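Long-range contacts in lipid binding protein LpqN (PDB 6E5F), which supports cell envelope biogenesis in Mycobacterium tuberculosis, interacts with the periplasmic loop domains of the mycolate transporters MmpL3 and MmpL11, and binds a dodecyl trehaloside: residues 90-96 / 106-111; 180-186 / 201-207. All blocks are in the same frame, centred on the assembly; numbering follows the deposited sequence.

Contact 1. Residues 90-96 / 106-111; sequences PDDWRLL and GIVYTQ
Two short antiparallel strands, 93-96 and 106-109, lie side by side with axes 4.4 Å apart at closest approach and directions differing by 145°. A type II turn leads into the first: Asp91 sits at -61/142 and Asp92 at 73/2, closed by Trp93 N to Pro90 O (3.1 Å). Trp93-Tyr109 and Leu95-Ile107 are non-hydrogen-bonded pairs. Between and beyond them, Arg94-Val108 is hydrogen-bonded both ways (Arg94 N to Val108 O 2.9 Å, Val108 N to Arg94 O 3.0 Å), as is Leu96-Gly106 (Leu96 N to Gly106 O 2.7 Å, Gly106 N to Leu96 O 3.2 Å). Past the strand ends, Asp92 O accepts from both Thr110 N (2.9 Å) and Thr110 OG1 (2.5 Å), the latter brought in by the p rotamer of Thr110.

The face bearing Trp93, Ile107 and Tyr109 is aromatic and apolar. Trp93 (m, chi2 69°) offers its six-membered ring to Tyr109 CB, a CH-pi contact 4.0 Å from the centroid and almost on the ring normal; Tyr109 takes t. Ile107 (p, then t) places CG1 3.5 Å from Trp93 CE3 and CD1 3.7 Å from Pro90 CD. On the other face Val108 (p) is flanked by two side chains: Arg94 (p, then extended) brings CG to 3.3 Å from Val108 CG1, and Leu96 (m, t) brings CD2 to 3.6 Å from the same methyl.

Strand 93-96 pairs with 106-109 alone, making this a beta hairpin at the sheet margin; Trp93 and Tyr109 touch Thr212, packing its aromatic face against helix 210-223 in an alpha+beta fold of the Mog1p/PsbP clan.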
loop_
_atom_site.group_PDB
_atom_site.type_symbol
_atom_site.label_atom_id
_atom_site.label_comp_id
_atom_site.label_asym_id
_atom_site.label_seq_id
_atom_site.Cartn_x
_atom_site.Cartn_y
_atom_site.Cartn_z
ATOM N N PRO A 90 -13.259 -5.544 6.041
ATOM C CA PRO A 90 -14.611 -5.048 5.767
ATOM C C PRO A 90 -15.576 -6.188 5.478
ATOM O O PRO A 90 -15.184 -7.304 5.133
ATOM C CB PRO A 90 -14.423 -4.155 4.533
ATOM C CG PRO A 90 -12.972 -3.793 4.534
ATOM C CD PRO A 90 -12.266 -4.982 5.109
ATOM N N ASP A 91 -16.862 -5.890 5.635
ATOM C CA ASP A 91 -17.892 -6.878 5.349
ATOM C C ASP A 91 -17.822 -7.298 3.886
ATOM O O ASP A 91 -17.554 -6.483 3.000
ATOM C CB ASP A 91 -19.270 -6.302 5.663
ATOM C CG ASP A 91 -19.490 -6.098 7.149
ATOM O OD1 ASP A 91 -18.924 -6.877 7.945
ATOM O OD2 ASP A 91 -20.227 -5.162 7.521
ATOM N N ASP A 92 -18.054 -8.587 3.643
ATOM C CA ASP A 92 -17.984 -9.222 2.330
ATOM C C ASP A 92 -16.554 -9.395 1.829
ATOM O O ASP A 92 -16.362 -9.880 0.706
ATOM C CB ASP A 92 -18.836 -8.514 1.266
ATOM C CG ASP A 92 -20.320 -8.561 1.583
ATOM O OD1 ASP A 92 -20.749 -9.500 2.285
ATOM O OD2 ASP A 92 -21.055 -7.660 1.128
ATOM N N TRP A 93 -15.549 -9.014 2.610
ATOM C CA TRP A 93 -14.158 -9.306 2.307
ATOM C C TRP A 93 -13.661 -10.394 3.249
ATOM O O TRP A 93 -14.188 -10.568 4.352
ATOM C CB TRP A 93 -13.282 -8.062 2.480
ATOM C CG TRP A 93 -13.555 -6.978 1.481
ATOM C CD1 TRP A 93 -14.676 -6.204 1.395
ATOM C CD2 TRP A 93 -12.684 -6.540 0.430
ATOM N NE1 TRP A 93 -14.559 -5.317 0.355
ATOM C CE2 TRP A 93 -13.346 -5.501 -0.254
ATOM C CE3 TRP A 93 -11.411 -6.925 0.001
ATOM C CZ2 TRP A 93 -12.778 -4.846 -1.340
ATOM C CZ3 TRP A 93 -10.850 -6.274 -1.079
ATOM C CH2 TRP A 93 -11.533 -5.244 -1.739
ATOM N N ARG A 94 -12.652 -11.134 2.805
ATOM C CA ARG A 94 -12.041 -12.168 3.628
ATOM C C ARG A 94 -10.553 -11.889 3.790
ATOM O O ARG A 94 -9.906 -11.324 2.904
ATOM C CB ARG A 94 -12.273 -13.580 3.054
ATOM C CG ARG A 94 -11.319 -14.022 1.944
ATOM C CD ARG A 94 -11.280 -15.548 1.829
ATOM N NE ARG A 94 -10.052 -16.021 1.190
ATOM C CZ ARG A 94 -9.939 -16.353 -0.094
ATOM N NH1 ARG A 94 -10.983 -16.277 -0.911
ATOM N NH2 ARG A 94 -8.771 -16.769 -0.564
ATOM N N LEU A 95 -10.021 -12.305 4.933
ATOM C CA LEU A 95 -8.623 -12.066 5.258
ATOM C C LEU A 95 -7.720 -12.981 4.438
ATOM O O LEU A 95 -7.992 -14.175 4.281
ATOM C CB LEU A 95 -8.403 -12.337 6.747
ATOM C CG LEU A 95 -7.087 -11.903 7.385
ATOM C CD1 LEU A 95 -6.812 -10.432 7.132
ATOM C CD2 LEU A 95 -7.128 -12.185 8.881
ATOM N N LEU A 96 -6.632 -12.405 3.909
ATOM C CA LEU A 96 -5.610 -13.178 3.216
ATOM C C LEU A 96 -4.422 -13.367 4.141
ATOM O O LEU A 96 -3.917 -12.380 4.690
ATOM C CB LEU A 96 -5.150 -12.434 1.964
ATOM C CG LEU A 96 -6.143 -12.299 0.808
ATOM C CD1 LEU A 96 -5.518 -11.495 -0.321
ATOM C CD2 LEU A 96 -6.590 -13.661 0.311
ATOM N N GLY A 106 -3.545 -9.393 3.592
ATOM C CA GLY A 106 -4.401 -8.553 2.783
ATOM C C GLY A 106 -5.847 -8.975 2.934
ATOM O O GLY A 106 -6.206 -9.726 3.842
ATOM N N ILE A 107 -6.672 -8.458 2.026
ATOM C CA ILE A 107 -8.082 -8.806 1.974
ATOM C C ILE A 107 -8.474 -8.987 0.517
ATOM O O ILE A 107 -7.932 -8.325 -0.376
ATOM C CB ILE A 107 -8.973 -7.746 2.657
ATOM C CG1 ILE A 107 -8.686 -6.357 2.085
ATOM C CG2 ILE A 107 -8.759 -7.766 4.162
ATOM C CD1 ILE A 107 -9.621 -5.275 2.594
ATOM N N VAL A 108 -9.420 -9.890 0.284
ATOM C CA VAL A 108 -9.966 -10.145 -1.042
ATOM C C VAL A 108 -11.484 -10.100 -0.946
ATOM O O VAL A 108 -12.067 -10.530 0.055
ATOM C CB VAL A 108 -9.481 -11.493 -1.613
ATOM C CG1 VAL A 108 -9.883 -12.648 -0.706
ATOM C CG2 VAL A 108 -10.029 -11.706 -3.014
ATOM N N TYR A 109 -12.123 -9.562 -1.982
ATOM C CA TYR A 109 -13.575 -9.447 -2.013
ATOM C C TYR A 109 -14.193 -10.803 -2.334
ATOM O O TYR A 109 -13.756 -11.491 -3.263
ATOM C CB TYR A 109 -13.976 -8.417 -3.069
ATOM C CG TYR A 109 -15.438 -8.033 -3.053
ATOM C CD1 TYR A 109 -16.018 -7.484 -1.920
ATOM C CD2 TYR A 109 -16.230 -8.197 -4.182
ATOM C CE1 TYR A 109 -17.352 -7.125 -1.902
ATOM C CE2 TYR A 109 -17.563 -7.839 -4.176
ATOM C CZ TYR A 109 -18.118 -7.301 -3.033
ATOM O OH TYR A 109 -19.447 -6.943 -3.020
ATOM N N THR A 110 -15.215 -11.186 -1.567
ATOM C CA THR A 110 -15.790 -12.523 -1.649
ATOM C C THR A 110 -16.923 -12.642 -2.661
ATOM O O THR A 110 -17.493 -13.729 -2.799
ATOM C CB THR A 110 -16.303 -12.967 -0.271
ATOM O OG1 THR A 110 -17.389 -12.122 0.135
ATOM C CG2 THR A 110 -15.193 -12.901 0.762
ATOM N N GLN A 111 -17.270 -11.566 -3.362
ATOM C CA GLN A 111 -18.322 -11.594 -4.380
ATOM C C GLN A 111 -17.823 -10.944 -5.664
ATOM O O GLN A 111 -18.433 -10.004 -6.183
ATOM C CB GLN A 111 -19.582 -10.905 -3.862
ATOM C CG GLN A 111 -20.327 -11.720 -2.817
ATOM C CD GLN A 111 -21.202 -10.870 -1.919
ATOM O OE1 GLN A 111 -21.305 -9.656 -2.099
ATOM N NE2 GLN A 111 -21.836 -11.505 -0.940
#

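Contact 2. Residues 180-186 / 201-207. With L6T (alpha-D-glucopyranosyl 6-O-dodecyl-alpha-D-glucopyranoside), chain B.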
loop_
_atom_site.group_PDB
_atom_site.type_symbol
_atom_site.label_atom_id
_atom_site.label_comp_id
_atom_site.label_asym_id
_atom_site.label_seq_id
_atom_site.Cartn_x
_atom_site.Cartn_y
_atom_site.Cartn_z
ATOM N N LEU A 180 -8.953 -2.084 -18.522
ATOM C CA LEU A 180 -8.740 -0.978 -17.602
ATOM C C LEU A 180 -8.878 -1.483 -16.172
ATOM O O LEU A 180 -9.833 -2.191 -15.844
ATOM C CB LEU A 180 -9.752 0.131 -17.870
ATOM C CG LEU A 180 -9.415 1.496 -17.270
ATOM C CD1 LEU A 180 -8.114 2.040 -17.849
ATOM C CD2 LEU A 180 -10.555 2.476 -17.492
ATOM N N ARG A 181 -7.921 -1.117 -15.329
ATOM C CA ARG A 181 -7.913 -1.519 -13.931
ATOM C C ARG A 181 -7.795 -0.287 -13.055
ATOM O O ARG A 181 -7.088 0.662 -13.403
ATOM C CB ARG A 181 -6.733 -2.455 -13.625
ATOM C CG ARG A 181 -6.628 -3.658 -14.554
ATOM C CD ARG A 181 -5.606 -4.665 -14.043
ATOM N NE ARG A 181 -6.040 -5.257 -12.778
ATOM C CZ ARG A 181 -6.818 -6.333 -12.686
ATOM N NH1 ARG A 181 -7.242 -6.954 -13.779
ATOM N NH2 ARG A 181 -7.174 -6.786 -11.494
ATOM N N THR A 182 -8.485 -0.305 -11.921
ATOM C CA THR A 182 -8.314 0.716 -10.896
ATOM C C THR A 182 -7.233 0.257 -9.927
ATOM O O THR A 182 -7.259 -0.880 -9.445
ATOM C CB THR A 182 -9.629 0.945 -10.156
ATOM O OG1 THR A 182 -10.598 1.472 -11.077
ATOM C CG2 THR A 182 -9.447 1.919 -9.009
ATOM N N VAL A 183 -6.274 1.136 -9.665
ATOM C CA VAL A 183 -5.160 0.836 -8.778
ATOM C C VAL A 183 -4.975 2.009 -7.831
ATOM O O VAL A 183 -5.197 3.167 -8.188
ATOM C CB VAL A 183 -3.867 0.558 -9.575
ATOM C CG1 VAL A 183 -3.400 1.812 -10.315
ATOM C CG2 VAL A 183 -2.785 0.038 -8.654
ATOM N N ALA A 184 -4.556 1.701 -6.612
ATOM C CA ALA A 184 -4.264 2.757 -5.667
ATOM C C ALA A 184 -3.273 2.221 -4.657
ATOM O O ALA A 184 -3.174 1.009 -4.428
ATOM C CB ALA A 184 -5.516 3.238 -4.945
ATOM N N GLN A 185 -2.545 3.146 -4.053
ATOM C CA GLN A 185 -1.537 2.776 -3.078
ATOM C C GLN A 185 -1.512 3.812 -1.975
ATOM O O GLN A 185 -1.363 5.008 -2.240
ATOM C CB GLN A 185 -0.166 2.681 -3.737
ATOM C CG GLN A 185 0.937 2.226 -2.800
ATOM C CD GLN A 185 2.264 2.188 -3.493
ATOM O OE1 GLN A 185 2.825 3.228 -3.833
ATOM N NE2 GLN A 185 2.785 0.985 -3.712
ATOM N N LYS A 186 -1.665 3.345 -0.738
ATOM C CA LYS A 186 -1.473 4.182 0.436
ATOM C C LYS A 186 -0.162 3.774 1.089
ATOM O O LYS A 186 0.043 2.592 1.386
ATOM C CB LYS A 186 -2.629 4.043 1.429
ATOM C CG LYS A 186 -2.591 5.094 2.539
ATOM C CD LYS A 186 -3.913 5.195 3.292
ATOM C CE LYS A 186 -3.993 6.493 4.092
ATOM N NZ LYS A 186 -5.352 6.746 4.660
ATOM N N LEU A 201 -0.299 -0.232 1.248
ATOM C CA LEU A 201 -1.544 -0.924 0.946
ATOM C C LEU A 201 -1.811 -0.739 -0.543
ATOM O O LEU A 201 -1.970 0.395 -1.011
ATOM C CB LEU A 201 -2.690 -0.376 1.790
ATOM C CG LEU A 201 -2.474 -0.410 3.311
ATOM C CD1 LEU A 201 -3.641 0.257 4.027
ATOM C CD2 LEU A 201 -2.281 -1.830 3.816
ATOM N N ASN A 202 -1.814 -1.840 -1.272
ATOM C CA ASN A 202 -1.919 -1.836 -2.731
ATOM C C ASN A 202 -3.287 -2.384 -3.108
ATOM O O ASN A 202 -3.548 -3.579 -2.930
ATOM C CB ASN A 202 -0.818 -2.713 -3.329
ATOM C CG ASN A 202 0.573 -2.154 -3.103
ATOM O OD1 ASN A 202 0.756 -0.949 -2.998
ATOM N ND2 ASN A 202 1.565 -3.031 -3.036
ATOM N N ALA A 203 -4.150 -1.523 -3.639
ATOM C CA ALA A 203 -5.487 -1.924 -4.063
ATOM C C ALA A 203 -5.522 -2.100 -5.576
ATOM O O ALA A 203 -4.920 -1.314 -6.311
ATOM C CB ALA A 203 -6.509 -0.867 -3.646
ATOM N N ASP A 204 -6.218 -3.140 -6.031
ATOM C CA ASP A 204 -6.342 -3.388 -7.461
ATOM C C ASP A 204 -7.668 -4.072 -7.748
ATOM O O ASP A 204 -8.072 -4.993 -7.038
ATOM C CB ASP A 204 -5.183 -4.262 -7.951
ATOM C CG ASP A 204 -5.432 -4.848 -9.328
ATOM O OD1 ASP A 204 -5.319 -4.109 -10.325
ATOM O OD2 ASP A 204 -5.746 -6.054 -9.412
ATOM N N ALA A 205 -8.343 -3.609 -8.796
ATOM C CA ALA A 205 -9.575 -4.247 -9.245
ATOM C C ALA A 205 -9.820 -3.870 -10.696
ATOM O O ALA A 205 -9.279 -2.884 -11.203
ATOM C CB ALA A 205 -10.771 -3.826 -8.385
ATOM N N LEU A 206 -10.640 -4.677 -11.360
ATOM C CA LEU A 206 -11.134 -4.286 -12.672
ATOM C C LEU A 206 -11.939 -2.998 -12.552
ATOM O O LEU A 206 -12.574 -2.729 -11.530
ATOM C CB LEU A 206 -12.007 -5.395 -13.255
ATOM C CG LEU A 206 -11.261 -6.673 -13.653
ATOM C CD1 LEU A 206 -12.230 -7.831 -13.819
ATOM C CD2 LEU A 206 -10.466 -6.453 -14.935
ATOM N N ASP A 207 -11.895 -2.191 -13.619
ATOM C CA ASP A 207 -12.551 -0.887 -13.621
ATOM C C ASP A 207 -13.988 -0.961 -13.116
ATOM O O ASP A 207 -14.422 -0.107 -12.336
ATOM C CB ASP A 207 -12.526 -0.311 -15.039
ATOM C CG ASP A 207 -13.256 1.016 -15.146
ATOM O OD1 ASP A 207 -12.753 2.007 -14.578
ATOM O OD2 ASP A 207 -14.327 1.059 -15.791
HETATM C C1 L6T B . -8.345 8.968 -13.401
HETATM C C2 L6T B . -8.615 7.769 -14.294
HETATM C C3 L6T B . -10.007 7.243 -14.027
HETATM C C4 L6T B . -10.118 6.890 -12.556
HETATM C C5 L6T B . -9.851 8.151 -11.738
HETATM C C6 L6T B . -10.047 7.873 -10.219
HETATM C CAA L6T B . -8.799 11.234 -13.083
HETATM C CAO L6T B . -7.768 11.948 -15.113
HETATM C CAP L6T B . -6.430 12.362 -15.730
HETATM C CAR L6T B . -8.780 13.071 -15.276
HETATM C CAT L6T B . -10.094 12.632 -14.661
HETATM C CAV L6T B . -9.853 12.323 -13.199
HETATM C CAX L6T B . -8.970 6.598 -8.582
HETATM C CAY L6T B . -9.989 5.744 -7.771
HETATM C CAZ L6T B . -9.085 5.132 -6.703
HETATM C CBA L6T B . -9.997 4.637 -5.580
HETATM C CBB L6T B . -9.145 3.484 -5.036
HETATM C CBC L6T B . -9.311 3.462 -3.544
HETATM C CBD L6T B . -8.332 2.373 -2.987
HETATM C CBE L6T B . -8.085 2.750 -1.547
HETATM C CBF L6T B . -6.615 3.249 -1.293
HETATM C CBG L6T B . -5.658 2.041 -1.226
HETATM C CBH L6T B . -6.070 1.079 -0.130
HETATM C CBI L6T B . -6.472 1.759 1.185
HETATM O O1 L6T B . -9.258 10.030 -13.719
HETATM O O2 L6T B . -8.515 8.163 -15.667
HETATM O O3 L6T B . -10.250 6.083 -14.831
HETATM O O4 L6T B . -11.432 6.400 -12.296
HETATM O O5 L6T B . -8.504 8.603 -12.009
HETATM O O6 L6T B . -9.320 6.704 -9.968
HETATM O OAN L6T B . -7.574 11.668 -13.712
HETATM O OAQ L6T B . -5.890 13.468 -15.006
HETATM O OAS L6T B . -8.973 13.357 -16.668
HETATM O OAU L6T B . -11.066 13.680 -14.782
HETATM O OAW L6T B . -11.073 11.878 -12.591
HETATM O O HOH W 1 -10.245 1.980 -13.781
#
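The backbone ladder between these two strands runs through three hydrogen-bonded pairs, each bonded in both directions: Thr182 N to Ala205 O (2.8 Å) and Ala205 N to Thr182 O (3.0 Å), Ala184 N to Ala203 O (3.1 Å) and Ala203 N to Ala184 O (2.8 Å), Lys186 N to Leu201 O (3.0 Å) and Leu201 N to Lys186 O (2.8 Å). Asp207 N extends it to Leu180 O (3.0 Å).

Side chains add a second layer. Arg181 forms a bidentate salt bridge with the Asp204 carboxylate, NE to OD1 at 2.8 Å and NH2 to OD2 at 2.6 Å, leaving NH1 to form a salt bridge with Asp117. Gln185 NE2 donates to Asn202 OD1 (2.9 Å) and also reaches Glu144. One water bridges Thr182 OG1 (2.8 Å) and Asp207 OD1 (2.6 Å), while Thr182 OG1 also bonds to Thr210; Lys186 NZ makes a salt bridge to Asp221 and a hydrogen bond to Thr161 O.

The face opposite Val183 and Asp204 is apolar at its middle, where the dodecyl chain lies on small side chains: L6T CBD is 3.5 Å from Ala184 CB and 3.8 Å from Ala203 CB.

The outward-facing backbone of Val183 and Gln185 bonds to strand 165-176, that of Asn202 and Asp204 to strand 120-130, and Ala203 and Ala205 pack on Leu213 of helix 210-223.

In the fold
Contacts 1 and 2 are two hairpins of one antiparallel sheet, following each other along the chain, with centres 15 Å apart and nearest atoms about 6 Å apart. Strand 120-130 fills the gap, pairing with 106-109 on one edge and 195-206 on the other; Ile121 of this strand touches both Ile107 and Ala203. Helix 210-223 spans both contacts, meeting Trp93 through Ala216 and Ala203 through Leu213, and it supplies Met214 and Ala217 to the ligand pocket. Contact 2 lines that pocket directly, whereas contact 1 stands further back, the Ile107 side chain being about 8 Å from L6T.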